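Local coordinates for proto-oncogene tyrosine-protein kinase receptor Ret (Danio rerio, PDB 7AMK), which is a receptor tyrosine kinase whose extracellular cadherin-like domains probably recognise GDNF together with its co-receptor GFR alpha 1, leading to intracellular signalling, at residues S175-V180 against A191-E196. The protein carries 4 engineered substitutions. Residues are numbered along the deposited sequence; the frame is centred on the assembly and turned at random.
Sequences SVPFAV and AQVDRE. With CA (calcium ion), chain L; CA (calcium ion), chain M.
Pro177 meets Ala191 and Val193 in a small apolar contact at the edge of the second cadherin-like domain of the receptor, where strand 178-181 pairs with strand 186-189 and the chain then runs on to the calcium sites characteristic of cadherin domain junctions. The proline ring suits this place: compact and apolar, it points toward 191-196 and offers two neighbouring carbons. Its CB lies 4.2 Å from Ala191 CB, a methyl small enough to let the two backbones come close at the strand end, where Pro177 also shares a backbone hydrogen bond with Thr190. The next carbon, CG, sits 4.0 Å from Val193 CG1, the two side chains crossing at about a right angle. With chi1 at -56°, Val193 holds CG1 anti to its carbonyl carbon and beside the backbone N, which makes it the methyl that meets the proline; the buried side chain also packs on Ile226 of strand 215-227. Phe178, buried beside the contact, turns its ring to Tyr201 edge-to-face.

Past Val193 come two calcium ligands, Asp194 and Glu196, with Arg195 between them. Asp194 OD1 binds the calcium ion of chain L at 2.3 Å and also accepts a hydrogen bond from the backbone N of Glu196, an Asx turn that ties the carboxylate to the next ligand; this N-H arrives from above the carboxylate plane, 64° out of it. Glu142 and Asp231 serve the same ion, together with two waters. A bend at chi2 (77°) lets Glu196 bridge two calcium ions, a role suited to a carboxylate with two oxygens on a flexible arm. Its OE1 lies 2.3 Å from the chain L ion, while OE2 sits 2.6 Å from the calcium ion of chain M and also accepts a hydrogen bond from Arg195 NH2 at 2.7 Å, part of a salt bridge.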
loop_
_atom_site.group_PDB
_atom_site.type_symbol
_atom_site.label_atom_id
_atom_site.label_comp_id
_atom_site.label_asym_id
_atom_site.label_seq_id
_atom_site.Cartn_x
_atom_site.Cartn_y
_atom_site.Cartn_z
ATOM N N SER A 175 1.997 27.867 42.691
ATOM C CA SER A 175 0.584 27.991 43.001
ATOM C C SER A 175 -0.185 26.846 42.352
ATOM O O SER A 175 -0.021 26.558 41.161
ATOM C CB SER A 175 0.052 29.332 42.524
ATOM O OG SER A 175 -1.281 29.493 42.958
ATOM N N VAL A 176 -1.027 26.192 43.141
ATOM C CA VAL A 176 -1.767 25.020 42.690
ATOM C C VAL A 176 -3.238 25.218 43.037
ATOM O O VAL A 176 -3.560 25.838 44.060
ATOM C CB VAL A 176 -1.189 23.742 43.320
ATOM C CG1 VAL A 176 -2.043 22.541 42.999
ATOM C CG2 VAL A 176 0.213 23.504 42.789
ATOM N N PRO A 177 -4.146 24.762 42.221
ATOM C CA PRO A 177 -5.569 24.895 42.573
ATOM C C PRO A 177 -6.048 23.846 43.586
ATOM O O PRO A 177 -7.165 23.330 43.490
ATOM C CB PRO A 177 -6.267 24.745 41.209
ATOM C CG PRO A 177 -5.344 23.920 40.391
ATOM C CD PRO A 177 -3.953 24.333 40.825
ATOM N N PHE A 178 -5.215 23.522 44.567
ATOM C CA PHE A 178 -5.573 22.606 45.638
ATOM C C PHE A 178 -5.148 23.215 46.969
ATOM O O PHE A 178 -4.094 23.849 47.056
ATOM C CB PHE A 178 -4.913 21.237 45.437
ATOM C CG PHE A 178 -5.289 20.560 44.135
ATOM C CD1 PHE A 178 -4.559 20.787 42.973
ATOM C CD2 PHE A 178 -6.372 19.714 44.070
ATOM C CE1 PHE A 178 -4.918 20.164 41.762
ATOM C CE2 PHE A 178 -6.711 19.088 42.879
ATOM C CZ PHE A 178 -5.998 19.315 41.726
ATOM N N ALA A 179 -5.978 23.043 47.995
ATOM C CA ALA A 179 -5.698 23.565 49.324
ATOM C C ALA A 179 -6.387 22.651 50.337
ATOM O O ALA A 179 -7.154 21.760 49.970
ATOM C CB ALA A 179 -6.173 25.020 49.456
ATOM N N VAL A 180 -6.119 22.864 51.619
ATOM C CA VAL A 180 -6.856 22.187 52.678
ATOM C C VAL A 180 -7.839 23.182 53.293
ATOM O O VAL A 180 -7.496 24.350 53.525
ATOM C CB VAL A 180 -5.918 21.599 53.750
ATOM C CG1 VAL A 180 -6.749 21.168 54.976
ATOM C CG2 VAL A 180 -5.136 20.430 53.209
ATOM N N ALA A 191 -10.346 25.404 41.864
ATOM C CA ALA A 191 -10.741 25.970 40.580
ATOM C C ALA A 191 -11.016 24.855 39.571
ATOM O O ALA A 191 -10.673 23.689 39.787
ATOM C CB ALA A 191 -9.657 26.908 40.045
ATOM N N GLN A 192 -11.664 25.225 38.465
ATOM C CA GLN A 192 -11.731 24.329 37.320
ATOM C C GLN A 192 -10.339 24.185 36.726
ATOM O O GLN A 192 -9.554 25.143 36.696
ATOM C CB GLN A 192 -12.706 24.847 36.255
ATOM C CG GLN A 192 -14.166 25.019 36.714
ATOM C CD GLN A 192 -15.128 25.248 35.550
ATOM O OE1 GLN A 192 -14.712 25.578 34.439
ATOM N NE2 GLN A 192 -16.422 25.060 35.802
ATOM N N VAL A 193 -10.032 22.993 36.234
ATOM C CA VAL A 193 -8.734 22.722 35.640
ATOM C C VAL A 193 -8.928 22.354 34.164
ATOM O O VAL A 193 -10.052 22.193 33.682
ATOM C CB VAL A 193 -7.978 21.631 36.423
ATOM C CG1 VAL A 193 -7.872 22.083 37.858
ATOM C CG2 VAL A 193 -8.729 20.266 36.354
ATOM N N ASP A 194 -7.813 22.262 33.441
ATOM C CA ASP A 194 -7.802 22.064 31.993
ATOM C C ASP A 194 -6.905 20.874 31.705
ATOM O O ASP A 194 -5.677 20.946 31.878
ATOM C CB ASP A 194 -7.339 23.340 31.268
ATOM C CG ASP A 194 -7.289 23.189 29.723
ATOM O OD1 ASP A 194 -7.790 22.184 29.175
ATOM O OD2 ASP A 194 -6.726 24.083 29.052
ATOM N N ARG A 195 -7.517 19.755 31.312
ATOM C CA ARG A 195 -6.736 18.561 31.021
ATOM C C ARG A 195 -5.665 18.874 29.975
ATOM O O ARG A 195 -4.547 18.354 30.044
ATOM C CB ARG A 195 -7.662 17.433 30.558
ATOM C CG ARG A 195 -7.032 16.026 30.552
ATOM C CD ARG A 195 -5.981 15.809 29.460
ATOM N NE ARG A 195 -6.514 16.036 28.124
ATOM C CZ ARG A 195 -5.886 15.781 26.979
ATOM N NH1 ARG A 195 -4.680 15.237 26.943
ATOM N NH2 ARG A 195 -6.486 16.085 25.835
ATOM N N GLU A 196 -5.976 19.756 29.022
ATOM C CA GLU A 196 -5.031 20.101 27.965
ATOM C C GLU A 196 -3.853 20.923 28.475
ATOM O O GLU A 196 -2.825 21.003 27.800
ATOM C CB GLU A 196 -5.734 20.863 26.833
ATOM C CG GLU A 196 -6.421 19.967 25.784
ATOM C CD GLU A 196 -7.771 19.377 26.255
ATOM O OE1 GLU A 196 -8.509 20.076 26.988
ATOM O OE2 GLU A 196 -8.096 18.225 25.872
HETATM CA CA CA L . -9.765 21.501 28.263
HETATM CA CA CA M . -10.534 18.021 26.644
HETATM O O HOH W 1 -9.470 23.054 26.540
HETATM O O HOH W 2 -10.688 22.992 29.794
#